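Local coordinates for esterase family protein (Staphylococcus aureus, PDB 7L0A) that probably hydrolyses S-formylglutathione to formate and glutathione, as a serine esterase of the esterase D family, at residues B[16-21]-B[100-105]; B[23-28]-B[82-87]; B[122-127]-B[145-150]; B[202-207]-B[232-237]. All blocks are in the same frame, centred on the assembly; numbering follows the deposited sequence.

Contact 1 (B[16-21]-B[100-105])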
# COMPACT_ATOMS: atom_id res chain seq x y z
N TYR B 16 -6.53 -3.23 5.83
CA TYR B 16 -7.58 -3.77 4.97
C TYR B 16 -8.42 -4.75 5.77
O TYR B 16 -7.99 -5.25 6.81
CB TYR B 16 -7.00 -4.45 3.70
CG TYR B 16 -6.40 -5.81 3.90
CD1 TYR B 16 -5.23 -6.01 4.65
CD2 TYR B 16 -7.03 -6.92 3.39
CE1 TYR B 16 -4.71 -7.30 4.84
CE2 TYR B 16 -6.54 -8.19 3.59
CZ TYR B 16 -5.39 -8.38 4.32
OH TYR B 16 -4.88 -9.65 4.53
N HIS B 17 -9.64 -5.00 5.30
CA HIS B 17 -10.46 -6.07 5.86
C HIS B 17 -10.07 -7.41 5.23
O HIS B 17 -10.12 -7.58 4.01
CB HIS B 17 -11.94 -5.79 5.61
CG HIS B 17 -12.82 -6.83 6.23
ND1 HIS B 17 -13.20 -7.97 5.56
CD2 HIS B 17 -13.37 -6.90 7.46
CE1 HIS B 17 -13.96 -8.70 6.36
NE2 HIS B 17 -14.07 -8.07 7.52
N SER B 18 -9.65 -8.35 6.06
CA SER B 18 -9.24 -9.67 5.62
C SER B 18 -10.44 -10.61 5.54
O SER B 18 -11.08 -10.85 6.57
CB SER B 18 -8.23 -10.25 6.60
OG SER B 18 -8.01 -11.61 6.38
N PRO B 19 -10.79 -11.10 4.34
CA PRO B 19 -11.86 -12.12 4.23
C PRO B 19 -11.56 -13.37 5.03
O PRO B 19 -12.49 -13.98 5.59
CB PRO B 19 -11.92 -12.41 2.73
CG PRO B 19 -11.20 -11.29 2.05
CD PRO B 19 -10.21 -10.70 3.04
N THR B 20 -10.29 -13.75 5.13
CA THR B 20 -9.93 -14.99 5.79
C THR B 20 -10.09 -14.89 7.30
O THR B 20 -10.72 -15.75 7.92
CB THR B 20 -8.50 -15.37 5.43
OG1 THR B 20 -8.41 -15.55 4.02
CG2 THR B 20 -8.08 -16.65 6.15
N ILE B 21 -9.55 -13.82 7.90
CA ILE B 21 -9.65 -13.64 9.34
C ILE B 21 -11.00 -13.09 9.72
O ILE B 21 -11.51 -13.37 10.80
CB ILE B 21 -8.50 -12.71 9.83
CG1 ILE B 21 -7.15 -13.37 9.51
CG2 ILE B 21 -8.64 -12.44 11.34
CD1 ILE B 21 -6.87 -14.66 10.28
N TYR B 100 -2.29 -20.22 8.39
CA TYR B 100 -1.88 -20.74 7.09
C TYR B 100 -2.65 -20.05 5.96
O TYR B 100 -2.05 -19.51 5.02
CB TYR B 100 -2.10 -22.25 7.05
CG TYR B 100 -1.77 -22.93 5.77
CD1 TYR B 100 -0.46 -23.32 5.47
CD2 TYR B 100 -2.76 -23.23 4.86
CE1 TYR B 100 -0.18 -24.00 4.28
CE2 TYR B 100 -2.48 -23.86 3.67
CZ TYR B 100 -1.18 -24.24 3.39
OH TYR B 100 -0.92 -24.89 2.20
N ASP B 101 -3.99 -20.01 6.08
CA ASP B 101 -4.81 -19.45 5.03
C ASP B 101 -4.59 -17.95 4.91
O ASP B 101 -4.62 -17.39 3.81
CB ASP B 101 -6.27 -19.75 5.32
CG ASP B 101 -6.47 -21.23 5.69
OD1 ASP B 101 -6.48 -22.05 4.74
OD2 ASP B 101 -6.54 -21.56 6.91
N TYR B 102 -4.40 -17.30 6.05
CA TYR B 102 -4.22 -15.85 6.08
C TYR B 102 -2.93 -15.43 5.39
O TYR B 102 -2.93 -14.48 4.60
CB TYR B 102 -4.26 -15.36 7.53
CG TYR B 102 -3.80 -13.95 7.74
CD1 TYR B 102 -4.43 -12.87 7.13
CD2 TYR B 102 -2.67 -13.69 8.52
CE1 TYR B 102 -3.98 -11.58 7.34
CE2 TYR B 102 -2.21 -12.40 8.71
CZ TYR B 102 -2.87 -11.37 8.11
OH TYR B 102 -2.42 -10.06 8.32
N ILE B 103 -1.81 -16.10 5.70
CA ILE B 103 -0.57 -15.72 5.04
C ILE B 103 -0.69 -15.94 3.53
O ILE B 103 -0.18 -15.13 2.74
CB ILE B 103 0.63 -16.48 5.64
CG1 ILE B 103 0.85 -16.08 7.10
CG2 ILE B 103 1.91 -16.12 4.86
CD1 ILE B 103 1.04 -14.61 7.32
N LEU B 104 -1.40 -16.98 3.10
CA LEU B 104 -1.57 -17.20 1.66
C LEU B 104 -2.48 -16.14 1.05
O LEU B 104 -2.30 -15.75 -0.10
CB LEU B 104 -2.08 -18.61 1.40
CG LEU B 104 -1.03 -19.67 1.73
CD1 LEU B 104 -1.65 -21.04 1.57
CD2 LEU B 104 0.20 -19.56 0.86
N GLU B 105 -3.46 -15.64 1.81
CA GLU B 105 -4.27 -14.51 1.36
C GLU B 105 -3.40 -13.27 1.18
O GLU B 105 -3.53 -12.57 0.17
CB GLU B 105 -5.39 -14.24 2.37
CG GLU B 105 -6.06 -12.88 2.13
CD GLU B 105 -7.00 -12.49 3.25
OE1 GLU B 105 -6.67 -11.59 4.00
OE2 GLU B 105 -8.05 -13.19 3.43
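The carboxylate of Glu-105 is gripped by Tyr-16, Ser-18 and Thr-20. Four hydrogen bonds reach its two oxygens. Glu-105 CG stands anti to the backbone N (chi1 166°), and the chain runs on extended from the helix into the turn that follows strand 9-17. OE1 takes the hydroxyl of Tyr-16 on its anti lone pair, with Tyr-16 OH and Glu-105 OE1 2.7 Å apart. Ser-18 OG uses the syn lone pair of Glu-105 OE1, also at 2.7 Å. Tyr-16 and Glu-105 meet tip to tip, and OE1 lies at the ring edge with the ring and carboxylate planes 73° apart. Thr-20 holds OE2 twice, through backbone and side chain. Thr-20 N donates to the syn lone pair of Glu-105 OE2 at 2.9 Å, and Thr-20 OG1 makes a very short bond of 2.5 Å to the same oxygen.

This polar core is buried and tight. The flank is looser and apolar: Ile-21 CG1 lies 3.6 Å from Tyr-102 CD1, and Thr-20 CG2 rests 3.7 Å from Asp-101 CB. Ile-21 and Asp-101 are partly exposed there. Phe-38 of the second subunit packs on Glu-105. Ser-18 OG accepting from Ile-21 N at 3.1 Å is an ST motif; the Glu-105 carboxylate ties this turn after strand 9-17 to helix 99-113 of the alpha/beta-hydrolase fold.

Contact 2 (B[23-28]-B[82-87]); sequences MHQNLT and MPNVDH
Antiparallel pairing of strands 24-32 and 79-83 in the alpha/beta-hydrolase sheet brings Leu-27 beside Pro-83 and Thr-28 beside Met-82. Leu-27 and Pro-83 form the non-hydrogen-bonded pair. Thr-28 and Met-82 form the hydrogen-bonded one, with Thr-28 N to Met-82 O at 3.0 Å and Met-82 N to Thr-28 O at 2.8 Å. One more backbone bond, Asn-84 N to Asn-26 O, continues the pairing just past the strand end. Leu-27 CD2 touches Pro-83 CB at 3.7 Å. On the other face of the sheet, Thr-28 CG2 meets Met-82 CE at 3.9 Å.

Past the end of strand 79-83, the side chains of Asn-84 and Asp-86 meet Gln-25. The chain of Gln-25 is bent at chi2 (-65°), which turns CD toward Asn-84 and Asp-86. Gln-25 OE1 accepts from Asn-84 ND2 at 3.1 Å; the donor is tilted 31° from the carbonyl plane, and the two side chains cross at about a right angle. Gln-25 NE2 meets Asp-86 tip to tip and donates to Asp-86 OD2 at 3.0 Å, coming from above the carboxylate plane. The amide and carboxylate planes stand 83° apart. Tyr-102 of helix 99-113 bonds to Asn-84 O and packs on Gln-25. A water donates to Gln-25 OE1 and accepts from Asp-86 N.

Asn-84 ND2 also donates to Asp-86 OD1 at 3.0 Å. Both oxygens of Asp-86 thus receive amide N-H groups from neutral side chains. This would spread its negative charge and fix which way the amides of Gln-25 and Asn-84 are flipped.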
# COMPACT_ATOMS: atom_id res chain seq x y z
N MET B 23 -11.61 -9.79 9.98
CA MET B 23 -11.46 -8.50 10.64
C MET B 23 -10.34 -7.74 9.95
O MET B 23 -9.69 -8.25 9.03
CB MET B 23 -11.19 -8.62 12.13
CG MET B 23 -10.06 -9.52 12.49
SD MET B 23 -9.97 -9.71 14.29
CE MET B 23 -9.36 -8.08 14.70
N HIS B 24 -10.13 -6.50 10.39
CA HIS B 24 -9.10 -5.69 9.78
C HIS B 24 -7.71 -6.15 10.21
O HIS B 24 -7.50 -6.63 11.34
CB HIS B 24 -9.32 -4.24 10.17
CG HIS B 24 -10.61 -3.68 9.68
ND1 HIS B 24 -11.70 -3.52 10.50
CD2 HIS B 24 -11.00 -3.28 8.44
CE1 HIS B 24 -12.68 -2.99 9.81
NE2 HIS B 24 -12.30 -2.86 8.55
N GLN B 25 -6.77 -6.00 9.28
CA GLN B 25 -5.38 -6.38 9.46
C GLN B 25 -4.51 -5.31 8.85
O GLN B 25 -4.87 -4.69 7.84
CB GLN B 25 -5.03 -7.71 8.80
CG GLN B 25 -5.69 -8.91 9.45
CD GLN B 25 -5.23 -9.14 10.86
OE1 GLN B 25 -4.05 -9.34 11.12
NE2 GLN B 25 -6.17 -9.13 11.80
N ASN B 26 -3.36 -5.09 9.47
CA ASN B 26 -2.36 -4.16 8.95
C ASN B 26 -1.22 -4.91 8.28
O ASN B 26 -0.79 -5.98 8.74
CB ASN B 26 -1.78 -3.27 10.06
CG ASN B 26 -2.78 -2.30 10.59
OD1 ASN B 26 -3.44 -1.63 9.83
ND2 ASN B 26 -2.89 -2.19 11.90
N LEU B 27 -0.71 -4.32 7.20
CA LEU B 27 0.43 -4.82 6.46
C LEU B 27 1.44 -3.68 6.31
O LEU B 27 1.06 -2.53 6.09
CB LEU B 27 0.12 -5.31 5.04
CG LEU B 27 -1.03 -6.21 4.75
CD1 LEU B 27 -1.16 -6.38 3.23
CD2 LEU B 27 -0.82 -7.59 5.40
N THR B 28 2.72 -4.01 6.35
CA THR B 28 3.79 -3.11 5.91
C THR B 28 4.37 -3.69 4.62
O THR B 28 4.69 -4.88 4.55
CB THR B 28 4.88 -2.94 6.96
OG1 THR B 28 4.30 -2.47 8.18
CG2 THR B 28 5.96 -1.93 6.48
N MET B 82 5.41 -7.52 5.14
CA MET B 82 5.41 -7.82 6.57
C MET B 82 3.98 -7.75 7.08
O MET B 82 3.52 -6.68 7.50
CB MET B 82 6.34 -6.81 7.29
CG MET B 82 7.83 -7.09 7.02
SD MET B 82 8.96 -5.67 7.22
CE MET B 82 8.57 -4.75 5.76
N PRO B 83 3.27 -8.87 7.12
CA PRO B 83 1.91 -8.83 7.65
C PRO B 83 1.86 -8.87 9.16
O PRO B 83 2.71 -9.49 9.82
CB PRO B 83 1.27 -10.12 7.09
CG PRO B 83 2.42 -11.05 6.92
CD PRO B 83 3.61 -10.17 6.51
N ASN B 84 0.83 -8.23 9.71
CA ASN B 84 0.51 -8.45 11.11
C ASN B 84 -0.06 -9.86 11.31
O ASN B 84 -0.90 -10.31 10.54
CB ASN B 84 -0.51 -7.45 11.61
CG ASN B 84 -0.88 -7.68 13.06
OD1 ASN B 84 -0.08 -7.42 13.96
ND2 ASN B 84 -2.07 -8.23 13.29
N VAL B 85 0.39 -10.53 12.36
CA VAL B 85 -0.11 -11.85 12.71
C VAL B 85 -0.67 -11.80 14.13
O VAL B 85 0.06 -11.48 15.09
CB VAL B 85 0.98 -12.93 12.57
CG1 VAL B 85 0.42 -14.28 12.95
CG2 VAL B 85 1.55 -12.91 11.19
N ASP B 86 -1.97 -12.00 14.26
CA ASP B 86 -2.61 -12.04 15.57
C ASP B 86 -2.39 -13.41 16.22
O ASP B 86 -2.35 -14.44 15.53
CB ASP B 86 -4.11 -11.80 15.47
CG ASP B 86 -4.45 -10.36 15.13
OD1 ASP B 86 -3.66 -9.45 15.50
OD2 ASP B 86 -5.51 -10.15 14.51
N HIS B 87 -2.24 -13.42 17.55
CA HIS B 87 -2.06 -14.70 18.25
C HIS B 87 -3.15 -15.69 17.92
O HIS B 87 -2.89 -16.89 17.77
CB HIS B 87 -2.04 -14.48 19.76
CG HIS B 87 -0.79 -13.81 20.25
ND1 HIS B 87 -0.40 -13.87 21.57
CD2 HIS B 87 0.14 -13.07 19.61
CE1 HIS B 87 0.73 -13.20 21.71
NE2 HIS B 87 1.08 -12.72 20.53
O HOH W 1 -3.62 -12.33 11.73

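Contact 3 (B[122-127]-B[145-150]); sequences DNFIAG and KFAKAV
Ile-125 and Phe-146 make the main side-chain contact between strand 123-128 and the chain leading into strand 148-152. Ile-125 CB lies over one ring face, 4.0 Å from the centroid of the Phe-146 ring, in a CH-pi contact. Ile-125 CG2 sits in the crowded position between the backbone N and the carbonyl carbon. From there Ile-125 CG2 reaches both Phe-146 CG and Ala-149 CB, each at 3.8 Å. Lys-145 CG lies over the opposite ring face, toward the rim.

On the other face of the sheet, Phe-124 lies beside the aliphatic chain of Lys-148, with Phe-124 CD1 3.8 Å from Lys-148 CB. Ala-126 CB meets Val-150 CB at 3.8 Å. Lys-148 NZ hydrogen-bonds to Met-258 O, and Lys-148 makes a cation-pi contact with Trp-257.

The backbones are parallel and share four hydrogen bonds. Ala-147 N to Asn-123 O and Val-150 N to Ile-125 O are both 2.9 Å. The bonds Ile-125 N to Lys-148 O and Gly-127 N to Val-150 O are longer.

Helix 130-141 completes a beta-alpha-beta crossover between the strands. Gly-127 begins the GxSxG sequence that contains Ser-129, the predicted nucleophile. Apolar packing on both faces, with backbone bonds between the strands, probably helps to hold the strand that leads to the probable nucleophile elbow.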
# COMPACT_ATOMS: atom_id res chain seq x y z
N ASP B 122 11.58 -15.85 -7.93
CA ASP B 122 11.63 -14.49 -7.43
C ASP B 122 10.92 -14.31 -6.09
O ASP B 122 10.75 -13.18 -5.64
CB ASP B 122 11.00 -13.51 -8.44
CG ASP B 122 11.74 -13.44 -9.75
OD1 ASP B 122 13.00 -13.56 -9.78
OD2 ASP B 122 11.06 -13.23 -10.78
N ASN B 123 10.50 -15.39 -5.44
CA ASN B 123 9.73 -15.30 -4.21
C ASN B 123 10.37 -16.10 -3.08
O ASN B 123 10.71 -17.29 -3.26
CB ASN B 123 8.30 -15.79 -4.44
CG ASN B 123 7.42 -14.73 -5.07
OD1 ASN B 123 6.90 -13.85 -4.37
ND2 ASN B 123 7.31 -14.76 -6.38
N PHE B 124 10.49 -15.44 -1.93
CA PHE B 124 11.20 -15.97 -0.77
C PHE B 124 10.32 -15.80 0.45
O PHE B 124 9.39 -15.01 0.47
CB PHE B 124 12.55 -15.25 -0.60
CG PHE B 124 13.27 -14.98 -1.90
CD1 PHE B 124 13.61 -16.02 -2.74
CD2 PHE B 124 13.56 -13.68 -2.28
CE1 PHE B 124 14.27 -15.78 -3.95
CE2 PHE B 124 14.22 -13.44 -3.49
CZ PHE B 124 14.57 -14.50 -4.31
N ILE B 125 10.61 -16.58 1.49
CA ILE B 125 9.88 -16.48 2.75
C ILE B 125 10.87 -16.66 3.89
O ILE B 125 11.87 -17.38 3.78
CB ILE B 125 8.70 -17.50 2.77
CG1 ILE B 125 7.84 -17.24 4.00
CG2 ILE B 125 9.17 -18.95 2.63
CD1 ILE B 125 6.43 -17.84 3.91
N ALA B 126 10.62 -15.92 4.97
CA ALA B 126 11.51 -15.94 6.12
C ALA B 126 10.74 -15.51 7.34
O ALA B 126 9.69 -14.87 7.24
CB ALA B 126 12.72 -15.01 5.92
N GLY B 127 11.29 -15.82 8.51
CA GLY B 127 10.68 -15.38 9.75
C GLY B 127 11.37 -15.98 10.94
O GLY B 127 12.11 -16.96 10.83
N LYS B 145 5.80 -22.45 -4.55
CA LYS B 145 5.59 -21.02 -4.51
C LYS B 145 6.85 -20.24 -4.15
O LYS B 145 7.03 -19.12 -4.63
CB LYS B 145 4.49 -20.71 -3.48
CG LYS B 145 3.88 -19.33 -3.49
CD LYS B 145 2.58 -19.32 -2.65
CE LYS B 145 1.34 -19.03 -3.50
NZ LYS B 145 0.44 -20.17 -3.71
N PHE B 146 7.73 -20.82 -3.35
CA PHE B 146 8.89 -20.11 -2.84
C PHE B 146 10.16 -20.85 -3.24
O PHE B 146 10.27 -22.06 -3.03
CB PHE B 146 8.85 -19.99 -1.32
CG PHE B 146 7.64 -19.28 -0.81
CD1 PHE B 146 7.54 -17.90 -0.87
CD2 PHE B 146 6.59 -20.00 -0.26
CE1 PHE B 146 6.44 -17.26 -0.41
CE2 PHE B 146 5.46 -19.36 0.21
CZ PHE B 146 5.39 -17.97 0.15
N ALA B 147 11.12 -20.12 -3.80
CA ALA B 147 12.38 -20.73 -4.20
C ALA B 147 13.32 -20.93 -3.03
O ALA B 147 14.18 -21.82 -3.07
CB ALA B 147 13.07 -19.86 -5.25
N LYS B 148 13.18 -20.10 -2.01
CA LYS B 148 14.11 -20.07 -0.89
C LYS B 148 13.32 -19.73 0.37
O LYS B 148 12.38 -18.93 0.31
CB LYS B 148 15.22 -19.04 -1.07
CG LYS B 148 16.04 -19.28 -2.33
CD LYS B 148 17.14 -18.25 -2.47
CE LYS B 148 17.81 -18.37 -3.83
NZ LYS B 148 19.13 -17.69 -3.87
N ALA B 149 13.72 -20.32 1.49
CA ALA B 149 13.07 -20.15 2.79
C ALA B 149 14.14 -20.04 3.86
O ALA B 149 15.11 -20.82 3.85
CB ALA B 149 12.14 -21.35 3.09
N VAL B 150 13.96 -19.11 4.79
CA VAL B 150 14.94 -18.81 5.83
C VAL B 150 14.27 -18.81 7.20
O VAL B 150 13.80 -17.77 7.70
CB VAL B 150 15.63 -17.46 5.58
CG1 VAL B 150 16.69 -17.21 6.62
CG2 VAL B 150 16.24 -17.39 4.18

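Contact 4 (B[202-207]-B[232-237])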
# COMPACT_ATOMS: atom_id res chain seq x y z
N ILE B 202 11.06 -28.69 -2.41
CA ILE B 202 11.40 -28.03 -1.15
C ILE B 202 12.27 -26.84 -1.48
O ILE B 202 13.26 -27.00 -2.22
CB ILE B 202 12.13 -28.97 -0.17
CG1 ILE B 202 11.26 -30.20 0.14
CG2 ILE B 202 12.51 -28.24 1.13
CD1 ILE B 202 11.90 -31.17 1.12
N PRO B 203 11.95 -25.65 -1.00
CA PRO B 203 12.80 -24.48 -1.28
C PRO B 203 14.22 -24.70 -0.76
O PRO B 203 14.45 -25.45 0.18
CB PRO B 203 12.12 -23.34 -0.53
CG PRO B 203 10.69 -23.81 -0.29
CD PRO B 203 10.78 -25.31 -0.16
N LYS B 204 15.17 -23.99 -1.36
CA LYS B 204 16.50 -23.93 -0.76
C LYS B 204 16.37 -23.35 0.65
O LYS B 204 15.69 -22.33 0.85
CB LYS B 204 17.44 -23.10 -1.63
CG LYS B 204 18.92 -23.38 -1.43
CD LYS B 204 19.76 -22.72 -2.52
CE LYS B 204 21.24 -22.74 -2.14
NZ LYS B 204 22.08 -22.06 -3.16
N LEU B 205 17.01 -23.99 1.62
CA LEU B 205 16.88 -23.65 3.03
C LEU B 205 18.15 -23.02 3.58
O LEU B 205 19.25 -23.60 3.45
CB LEU B 205 16.54 -24.89 3.84
CG LEU B 205 15.19 -25.53 3.58
CD1 LEU B 205 15.13 -26.87 4.33
CD2 LEU B 205 14.07 -24.62 4.03
N LEU B 206 17.99 -21.86 4.23
CA LEU B 206 19.03 -21.26 5.07
C LEU B 206 18.44 -21.16 6.46
O LEU B 206 17.47 -20.42 6.68
CB LEU B 206 19.47 -19.90 4.53
CG LEU B 206 20.39 -19.15 5.48
CD1 LEU B 206 21.69 -19.86 5.71
CD2 LEU B 206 20.62 -17.74 4.92
N ILE B 207 18.97 -21.95 7.39
CA ILE B 207 18.46 -22.00 8.76
C ILE B 207 19.48 -21.35 9.67
O ILE B 207 20.67 -21.67 9.60
CB ILE B 207 18.17 -23.46 9.19
CG1 ILE B 207 17.15 -24.07 8.23
CG2 ILE B 207 17.75 -23.52 10.64
CD1 ILE B 207 16.96 -25.57 8.39
N PRO B 232 18.62 -31.03 1.56
CA PRO B 232 19.72 -30.06 1.59
C PRO B 232 19.37 -28.81 2.38
O PRO B 232 18.22 -28.37 2.42
CB PRO B 232 19.98 -29.76 0.11
CG PRO B 232 18.75 -30.11 -0.60
CD PRO B 232 18.07 -31.22 0.20
N TYR B 233 20.39 -28.24 3.03
CA TYR B 233 20.21 -26.99 3.73
C TYR B 233 21.57 -26.37 4.00
O TYR B 233 22.61 -27.05 3.92
CB TYR B 233 19.48 -27.18 5.06
CG TYR B 233 20.31 -28.00 6.03
CD1 TYR B 233 20.30 -29.38 5.98
CD2 TYR B 233 21.14 -27.39 6.97
CE1 TYR B 233 21.07 -30.12 6.82
CE2 TYR B 233 21.91 -28.15 7.82
CZ TYR B 233 21.88 -29.52 7.74
OH TYR B 233 22.65 -30.31 8.59
N GLN B 234 21.55 -25.09 4.34
CA GLN B 234 22.67 -24.40 4.95
C GLN B 234 22.27 -23.99 6.35
O GLN B 234 21.15 -23.50 6.56
CB GLN B 234 23.08 -23.17 4.15
CG GLN B 234 23.68 -23.53 2.82
CD GLN B 234 23.86 -22.32 1.94
OE1 GLN B 234 23.18 -22.18 0.93
NE2 GLN B 234 24.77 -21.43 2.33
N PHE B 235 23.17 -24.18 7.31
CA PHE B 235 22.95 -23.72 8.67
C PHE B 235 24.05 -22.76 9.10
O PHE B 235 25.23 -23.06 8.94
CB PHE B 235 22.91 -24.88 9.65
CG PHE B 235 22.67 -24.49 11.07
CD1 PHE B 235 21.41 -24.11 11.48
CD2 PHE B 235 23.68 -24.53 12.00
CE1 PHE B 235 21.16 -23.76 12.81
CE2 PHE B 235 23.44 -24.21 13.33
CZ PHE B 235 22.18 -23.82 13.73
N GLU B 236 23.65 -21.62 9.67
CA GLU B 236 24.60 -20.61 10.13
C GLU B 236 24.25 -20.26 11.56
O GLU B 236 23.09 -19.97 11.88
CB GLU B 236 24.58 -19.40 9.20
CG GLU B 236 25.20 -19.77 7.85
CD GLU B 236 25.22 -18.67 6.82
OE1 GLU B 236 25.14 -17.48 7.19
OE2 GLU B 236 25.35 -19.00 5.63
N ASP B 237 25.23 -20.39 12.44
CA ASP B 237 25.06 -20.01 13.83
C ASP B 237 26.21 -19.10 14.21
O ASP B 237 27.09 -18.78 13.40
CB ASP B 237 24.95 -21.24 14.75
CG ASP B 237 26.18 -22.13 14.71
OD1 ASP B 237 27.19 -21.74 14.08
OD2 ASP B 237 26.12 -23.22 15.33
O HOH W 2 20.77 -23.80 1.00
O HOH W 3 18.49 -26.44 0.61
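Ile-207 CG2 and Phe-235 CG each stand anti to their own backbone N (chi1 -179° for Phe-235), which lets the two side chains meet. They cross at about a right angle. Ile-207 CG2 comes to the edge of the Phe-235 ring, in its plane, 3.8 Å from Phe-235 CD1. Leu-205 CB packs on Tyr-233 CB. On the other face of the sheet, Leu-206 CG is also anti to its backbone N (chi1 171°). Leu-206 CD1 touches Gln-234 CB at 3.9 Å and Glu-236 OE2 at 3.8 Å.

The backbones run parallel, with the short strand axes 15° apart. Gln-234 is bonded through both its N and its O. Gln-234 N donates to Leu-205 O at 2.9 Å, and Gln-234 O accepts from Ile-207 N at 2.8 Å. Glu-236 N then donates to Ile-207 O at 3.0 Å. A water donates to both Leu-205 O and Gln-234 OE1, so Leu-205 O receives two donors. A second water accepts from Leu-205 N and donates weakly to Pro-232 O.

The polar ends are held by nearby helices. Gln-234 OE1 also bonds Trp-257, and Glu-236 forms a salt bridge with Arg-253, both on helix 244-259. Tyr-233 bonds Ser-227 of helix 216-228, whose Ile-223 touches both Tyr-233 and Phe-235. That helix links the strands as a beta-alpha-beta unit. Strand 234-238 is outermost within this chain, and strand 148-152 flanks strand 204-210 on its other side.

Overall arrangement
From the N terminus, contact 1 opens at the end of strand 9-17 and closes on helix 99-113. Contact 2 is nested inside that loop, where strand 24-32 meets strand 79-83. The two touch through the backbones of Tyr-16 and Gln-25. Contacts 3 and 4 follow in series, each closing a short loop around one helix, 130-141 and then 216-228. They also touch, since strands 148-152 and 204-210 are neighbours in the sheet. Contacts 1 and 4 lie on opposite sides of the chain's centre, with centres about 28 Å apart. No loops cross. Together the four sample one mixed sheet, from one outermost strand of this chain to the other.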